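Local coordinates for protein beta-1,4-mannanase (Aplysia kurodai, PDB 3VUP) that probably hydrolyses internal beta-1,4-mannosidic bonds of mannan as a digestive-fluid enzyme of the sea hare, using a TIM-barrel fold, at residues K269-S281 / M302-Y316. Numbering follows the deposited sequence. Where two conformers were deposited one is given.
Sequences KWDEVAPFTHQAS and MTITQMFNYVYNHGY
W270 meets M307 through the six-membered end of its indole: CH2 lies 3.8 Å from M307 CE, which sits at the ring edge near its plane. A flexible, unbranched methionine suits this spot because its bend at chi3 (82°) turns the same methyl over the face of F276, a CH-pi contact with CE 4.0 Å from the ring centroid. P275 offers its CB to the hydroxyl end of Y316, and its carbonyl O comes within 3.3 Å of Y310 CE1. F276 is the apolar wedge of the loop. With CG anti to its carbonyl carbon (chi1 -78°), the ring reaches the helix, where CE1 comes 3.5 Å from V311 CG2. Its CD1 lies beside M302 SD in an oblique Met-aromatic contact; the Y310 ring slides past at 42° between planes. In this eight-stranded TIM barrel, the loop between strands 259-262 and 289-293 thus packs against helix 304-313, which leads into strand 318-322, and both F276 and V311 also touch V291 of the intervening strand 289-293. Beyond the wedge polar contacts join the packing, and a tyrosine serves at Y310 because it pairs a packing ring with a hydroxyl. H278 turns its CB away from the helix, but H278 O accepts from Y310 OH at 2.7 Å. The Y310 ring is held between two groups, F276 O over one face and H314 ND1 over the centre of the other. Q279 lays CB at the edge of the H314 imidazole. A280, small enough for close backbone approach, sends its N-H to H314 O in a nearly straight bond of 2.9 Å. Its CB rests over the face of Y316, 4.2 Å from the ring centroid.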
loop_
_atom_site.group_PDB
_atom_site.type_symbol
_atom_site.label_atom_id
_atom_site.label_comp_id
_atom_site.label_asym_id
_atom_site.label_seq_id
_atom_site.Cartn_x
_atom_site.Cartn_y
_atom_site.Cartn_z
ATOM N N LYS A 269 -8.583 -8.662 -20.973
ATOM C CA LYS A 269 -9.780 -7.828 -20.877
ATOM C C LYS A 269 -9.915 -7.136 -19.531
ATOM O O LYS A 269 -9.772 -7.762 -18.480
ATOM C CB LYS A 269 -11.029 -8.672 -21.124
ATOM C CG LYS A 269 -11.077 -9.295 -22.502
ATOM C CD LYS A 269 -12.322 -10.151 -22.666
ATOM C CE LYS A 269 -12.440 -10.708 -24.077
ATOM N NZ LYS A 269 -13.703 -11.477 -24.279
ATOM N N TRP A 270 -10.213 -5.842 -19.573
ATOM C CA TRP A 270 -10.538 -5.096 -18.360
ATOM C C TRP A 270 -11.904 -5.526 -17.841
ATOM O O TRP A 270 -12.836 -5.698 -18.626
ATOM C CB TRP A 270 -10.566 -3.598 -18.645
ATOM C CG TRP A 270 -9.246 -3.014 -19.008
ATOM C CD1 TRP A 270 -8.901 -2.442 -20.198
ATOM C CD2 TRP A 270 -8.092 -2.927 -18.167
ATOM N NE1 TRP A 270 -7.600 -2.001 -20.149
ATOM C CE2 TRP A 270 -7.079 -2.292 -18.916
ATOM C CE3 TRP A 270 -7.817 -3.320 -16.854
ATOM C CZ2 TRP A 270 -5.815 -2.040 -18.395
ATOM C CZ3 TRP A 270 -6.557 -3.080 -16.341
ATOM C CH2 TRP A 270 -5.569 -2.439 -17.111
ATOM N N ASP A 271 -12.036 -5.687 -16.525
ATOM C CA ASP A 271 -13.346 -6.015 -15.966
ATOM C C ASP A 271 -14.270 -4.792 -15.918
ATOM O O ASP A 271 -13.875 -3.702 -16.315
ATOM C CB ASP A 271 -13.242 -6.792 -14.632
ATOM C CG ASP A 271 -12.863 -5.937 -13.429
ATOM O OD1 ASP A 271 -12.370 -6.551 -12.449
ATOM O OD2 ASP A 271 -13.084 -4.706 -13.419
ATOM N N GLU A 272 -15.499 -4.983 -15.454
ATOM C CA GLU A 272 -16.509 -3.935 -15.553
ATOM C C GLU A 272 -16.290 -2.760 -14.608
ATOM O O GLU A 272 -16.957 -1.733 -14.722
ATOM C CB GLU A 272 -17.904 -4.516 -15.335
ATOM C CG GLU A 272 -18.255 -5.674 -16.251
ATOM C CD GLU A 272 -19.650 -6.209 -15.990
ATOM O OE1 GLU A 272 -20.329 -5.676 -15.088
ATOM O OE2 GLU A 272 -20.068 -7.160 -16.682
ATOM N N VAL A 273 -15.353 -2.910 -13.678
ATOM C CA VAL A 273 -15.130 -1.907 -12.647
ATOM C C VAL A 273 -13.719 -1.308 -12.795
ATOM O O VAL A 273 -13.286 -0.495 -11.982
ATOM C CB VAL A 273 -15.368 -2.548 -11.250
ATOM C CG1 VAL A 273 -15.366 -1.520 -10.129
ATOM C CG2 VAL A 273 -16.705 -3.270 -11.254
ATOM N N ALA A 274 -13.019 -1.674 -13.865
ATOM C CA ALA A 274 -11.590 -1.372 -13.966
ATOM C C ALA A 274 -11.270 0.120 -13.964
ATOM O O ALA A 274 -11.853 0.886 -14.724
ATOM C CB ALA A 274 -10.999 -2.017 -15.205
ATOM N N PRO A 275 -10.302 0.530 -13.138
ATOM C CA PRO A 275 -9.876 1.931 -13.175
ATOM C C PRO A 275 -9.420 2.382 -14.566
ATOM O O PRO A 275 -9.617 3.544 -14.909
ATOM C CB PRO A 275 -8.740 1.966 -12.153
ATOM C CG PRO A 275 -9.193 0.961 -11.114
ATOM C CD PRO A 275 -9.788 -0.165 -11.946
ATOM N N PHE A 276 -8.873 1.466 -15.362
ATOM C CA PHE A 276 -8.359 1.789 -16.692
ATOM C C PHE A 276 -9.420 1.963 -17.769
ATOM O O PHE A 276 -9.091 2.282 -18.904
ATOM C CB PHE A 276 -7.277 0.786 -17.097
ATOM C CG PHE A 276 -5.973 1.060 -16.438
ATOM C CD1 PHE A 276 -5.150 2.062 -16.932
ATOM C CD2 PHE A 276 -5.581 0.380 -15.303
ATOM C CE1 PHE A 276 -3.952 2.373 -16.318
ATOM C CE2 PHE A 276 -4.379 0.674 -14.688
ATOM C CZ PHE A 276 -3.569 1.669 -15.192
ATOM N N THR A 277 -10.689 1.782 -17.411
ATOM C CA THR A 277 -11.792 2.102 -18.316
ATOM C C THR A 277 -12.791 3.052 -17.660
ATOM O O THR A 277 -13.879 3.284 -18.183
ATOM C CB THR A 277 -12.523 0.846 -18.798
ATOM O OG1 THR A 277 -12.976 0.111 -17.657
ATOM C CG2 THR A 277 -11.607 -0.024 -19.656
ATOM N N HIS A 278 -12.397 3.616 -16.522
ATOM C CA HIS A 278 -13.223 4.549 -15.775
ATOM C C HIS A 278 -12.419 5.766 -15.342
ATOM O O HIS A 278 -11.270 5.956 -15.758
ATOM C CB HIS A 278 -13.885 3.821 -14.604
ATOM C CG HIS A 278 -14.856 2.784 -15.062
ATOM N ND1 HIS A 278 -14.488 1.485 -15.336
ATOM C CD2 HIS A 278 -16.165 2.885 -15.399
ATOM C CE1 HIS A 278 -15.538 0.820 -15.783
ATOM N NE2 HIS A 278 -16.569 1.646 -15.828
ATOM N N GLN A 279 -13.042 6.624 -14.553
ATOM C CA GLN A 279 -12.332 7.768 -14.020
ATOM C C GLN A 279 -12.546 7.808 -12.515
ATOM O O GLN A 279 -13.464 7.165 -11.991
ATOM C CB GLN A 279 -12.747 9.064 -14.710
ATOM C CG GLN A 279 -14.208 9.418 -14.539
ATOM C CD GLN A 279 -14.602 10.687 -15.306
ATOM O OE1 GLN A 279 -13.866 11.678 -15.323
ATOM N NE2 GLN A 279 -15.768 10.657 -15.936
ATOM N N ALA A 280 -11.673 8.521 -11.816
ATOM C CA ALA A 280 -11.690 8.515 -10.360
ATOM C C ALA A 280 -13.073 8.845 -9.795
ATOM O O ALA A 280 -13.523 8.205 -8.838
ATOM C CB ALA A 280 -10.638 9.462 -9.804
ATOM N N SER A 281 -13.755 9.818 -10.386
ATOM C CA SER A 281 -15.037 10.234 -9.850
ATOM C C SER A 281 -16.118 9.155 -9.949
ATOM O O SER A 281 -17.107 9.220 -9.221
ATOM C CB SER A 281 -15.504 11.519 -10.528
ATOM O OG SER A 281 -15.594 11.324 -11.922
ATOM N N MET A 302 -3.159 -1.798 -23.750
ATOM C CA MET A 302 -2.463 -0.521 -23.637
ATOM C C MET A 302 -0.961 -0.714 -23.525
ATOM O O MET A 302 -0.498 -1.684 -22.926
ATOM C CB MET A 302 -2.929 0.235 -22.390
ATOM C CG MET A 302 -4.392 0.607 -22.352
ATOM S SD MET A 302 -4.745 1.509 -20.832
ATOM C CE MET A 302 -6.444 1.974 -21.093
ATOM N N THR A 303 -0.189 0.231 -24.056
ATOM C CA THR A 303 1.236 0.271 -23.747
ATOM C C THR A 303 1.409 0.846 -22.341
ATOM O O THR A 303 0.522 1.525 -21.837
ATOM C CB THR A 303 2.010 1.180 -24.711
ATOM O OG1 THR A 303 1.571 2.526 -24.512
ATOM C CG2 THR A 303 1.808 0.759 -26.162
ATOM N N ILE A 304 2.562 0.615 -21.716
ATOM C CA ILE A 304 2.790 1.178 -20.390
ATOM C C ILE A 304 2.706 2.720 -20.415
ATOM O O ILE A 304 2.231 3.335 -19.465
ATOM C CB ILE A 304 4.129 0.689 -19.788
ATOM C CG1 ILE A 304 4.164 0.922 -18.275
ATOM C CG2 ILE A 304 5.307 1.334 -20.493
ATOM C CD1 ILE A 304 3.244 -0.005 -17.486
ATOM N N THR A 305 3.127 3.346 -21.511
ATOM C CA THR A 305 3.019 4.800 -21.610
ATOM C C THR A 305 1.551 5.227 -21.638
ATOM O O THR A 305 1.154 6.174 -20.953
ATOM C CB THR A 305 3.797 5.353 -22.826
ATOM O OG1 THR A 305 5.194 5.089 -22.642
ATOM C CG2 THR A 305 3.605 6.852 -22.968
ATOM N N GLN A 306 0.739 4.517 -22.412
ATOM C CA GLN A 306 -0.689 4.791 -22.420
ATOM C C GLN A 306 -1.284 4.629 -21.029
ATOM O O GLN A 306 -2.188 5.381 -20.652
ATOM C CB GLN A 306 -1.418 3.904 -23.426
ATOM C CG GLN A 306 -1.193 4.358 -24.857
ATOM C CD GLN A 306 -1.701 3.361 -25.871
ATOM O OE1 GLN A 306 -1.659 2.154 -25.651
ATOM N NE2 GLN A 306 -2.189 3.862 -26.991
ATOM N N MET A 307 -0.785 3.650 -20.274
ATOM C CA MET A 307 -1.321 3.394 -18.940
ATOM C C MET A 307 -1.004 4.543 -17.984
ATOM O O MET A 307 -1.892 5.032 -17.292
ATOM C CB MET A 307 -0.824 2.049 -18.400
ATOM C CG MET A 307 -1.283 0.874 -19.248
ATOM S SD MET A 307 -0.769 -0.729 -18.627
ATOM C CE MET A 307 -2.036 -1.012 -17.396
ATOM N N PHE A 308 0.252 4.981 -17.942
ATOM C CA PHE A 308 0.608 6.109 -17.080
ATOM C C PHE A 308 -0.171 7.368 -17.454
ATOM O O PHE A 308 -0.676 8.084 -16.585
ATOM C CB PHE A 308 2.110 6.382 -17.105
ATOM C CG PHE A 308 2.890 5.577 -16.094
ATOM C CD1 PHE A 308 3.038 6.025 -14.786
ATOM C CD2 PHE A 308 3.469 4.369 -16.443
ATOM C CE1 PHE A 308 3.758 5.291 -13.858
ATOM C CE2 PHE A 308 4.189 3.633 -15.520
ATOM C CZ PHE A 308 4.332 4.090 -14.229
ATOM N N ASN A 309 -0.297 7.635 -18.753
ATOM C CA ASN A 309 -1.073 8.789 -19.214
ATOM C C ASN A 309 -2.539 8.646 -18.839
ATOM O O ASN A 309 -3.174 9.614 -18.425
ATOM C CB ASN A 309 -0.903 9.004 -20.720
ATOM C CG ASN A 309 0.372 9.743 -21.053
ATOM O OD1 ASN A 309 0.388 10.961 -21.122
ATOM N ND2 ASN A 309 1.458 9.009 -21.232
ATOM N N TYR A 310 -3.082 7.441 -18.994
ATOM C CA TYR A 310 -4.485 7.216 -18.672
ATOM C C TYR A 310 -4.753 7.587 -17.216
ATOM O O TYR A 310 -5.702 8.307 -16.905
ATOM C CB TYR A 310 -4.910 5.766 -18.944
ATOM C CG TYR A 310 -6.395 5.604 -18.773
ATOM C CD1 TYR A 310 -6.953 5.456 -17.512
ATOM C CD2 TYR A 310 -7.255 5.668 -19.862
ATOM C CE1 TYR A 310 -8.314 5.369 -17.342
ATOM C CE2 TYR A 310 -8.627 5.565 -19.703
ATOM C CZ TYR A 310 -9.151 5.422 -18.437
ATOM O OH TYR A 310 -10.513 5.330 -18.291
ATOM N N VAL A 311 -3.923 7.085 -16.312
ATOM C CA VAL A 311 -4.134 7.355 -14.900
ATOM C C VAL A 311 -4.081 8.861 -14.638
ATOM O O VAL A 311 -4.961 9.423 -13.981
ATOM C CB VAL A 311 -3.109 6.610 -14.016
ATOM C CG1 VAL A 311 -3.303 6.974 -12.571
ATOM C CG2 VAL A 311 -3.227 5.105 -14.198
ATOM N N TYR A 312 -3.068 9.514 -15.196
ATOM C CA TYR A 312 -2.888 10.942 -14.993
ATOM C C TYR A 312 -4.091 11.746 -15.500
ATOM O O TYR A 312 -4.500 12.727 -14.875
ATOM C CB TYR A 312 -1.600 11.418 -15.688
ATOM C CG TYR A 312 -1.218 12.819 -15.268
ATOM C CD1 TYR A 312 -0.356 13.036 -14.194
ATOM C CD2 TYR A 312 -1.750 13.929 -15.918
ATOM C CE1 TYR A 312 -0.035 14.318 -13.785
ATOM C CE2 TYR A 312 -1.432 15.203 -15.514
ATOM C CZ TYR A 312 -0.580 15.394 -14.447
ATOM O OH TYR A 312 -0.274 16.676 -14.038
ATOM N N ASN A 313 -4.641 11.316 -16.634
ATOM C CA ASN A 313 -5.693 12.043 -17.339
ATOM C C ASN A 313 -7.110 11.737 -16.870
ATOM O O ASN A 313 -8.057 12.340 -17.379
ATOM C CB ASN A 313 -5.623 11.768 -18.847
ATOM C CG ASN A 313 -4.422 12.401 -19.509
ATOM O OD1 ASN A 313 -3.915 13.431 -19.060
ATOM N ND2 ASN A 313 -3.965 11.795 -20.594
ATOM N N HIS A 314 -7.265 10.813 -15.917
ATOM C CA HIS A 314 -8.596 10.408 -15.472
ATOM C C HIS A 314 -8.860 10.631 -13.993
ATOM O O HIS A 314 -9.628 9.901 -13.375
ATOM C CB HIS A 314 -8.913 8.980 -15.913
ATOM C CG HIS A 314 -9.080 8.865 -17.389
ATOM N ND1 HIS A 314 -8.004 8.795 -18.247
ATOM C CD2 HIS A 314 -10.185 8.880 -18.168
ATOM C CE1 HIS A 314 -8.443 8.747 -19.491
ATOM N NE2 HIS A 314 -9.762 8.788 -19.472
ATOM N N GLY A 315 -8.238 11.664 -13.435
ATOM C CA GLY A 315 -8.625 12.157 -12.122
ATOM C C GLY A 315 -8.000 11.440 -10.946
ATOM O O GLY A 315 -8.259 11.799 -9.795
ATOM N N TYR A 316 -7.180 10.430 -11.223
ATOM C CA TYR A 316 -6.521 9.694 -10.157
ATOM C C TYR A 316 -5.381 10.529 -9.584
ATOM O O TYR A 316 -4.934 11.503 -10.187
ATOM C CB TYR A 316 -6.028 8.338 -10.661
ATOM C CG TYR A 316 -7.146 7.460 -11.205
ATOM C CD1 TYR A 316 -8.010 6.791 -10.343
ATOM C CD2 TYR A 316 -7.355 7.320 -12.575
ATOM C CE1 TYR A 316 -9.033 6.005 -10.829
ATOM C CE2 TYR A 316 -8.377 6.523 -13.069
ATOM C CZ TYR A 316 -9.214 5.872 -12.188
ATOM O OH TYR A 316 -10.240 5.082 -12.657
#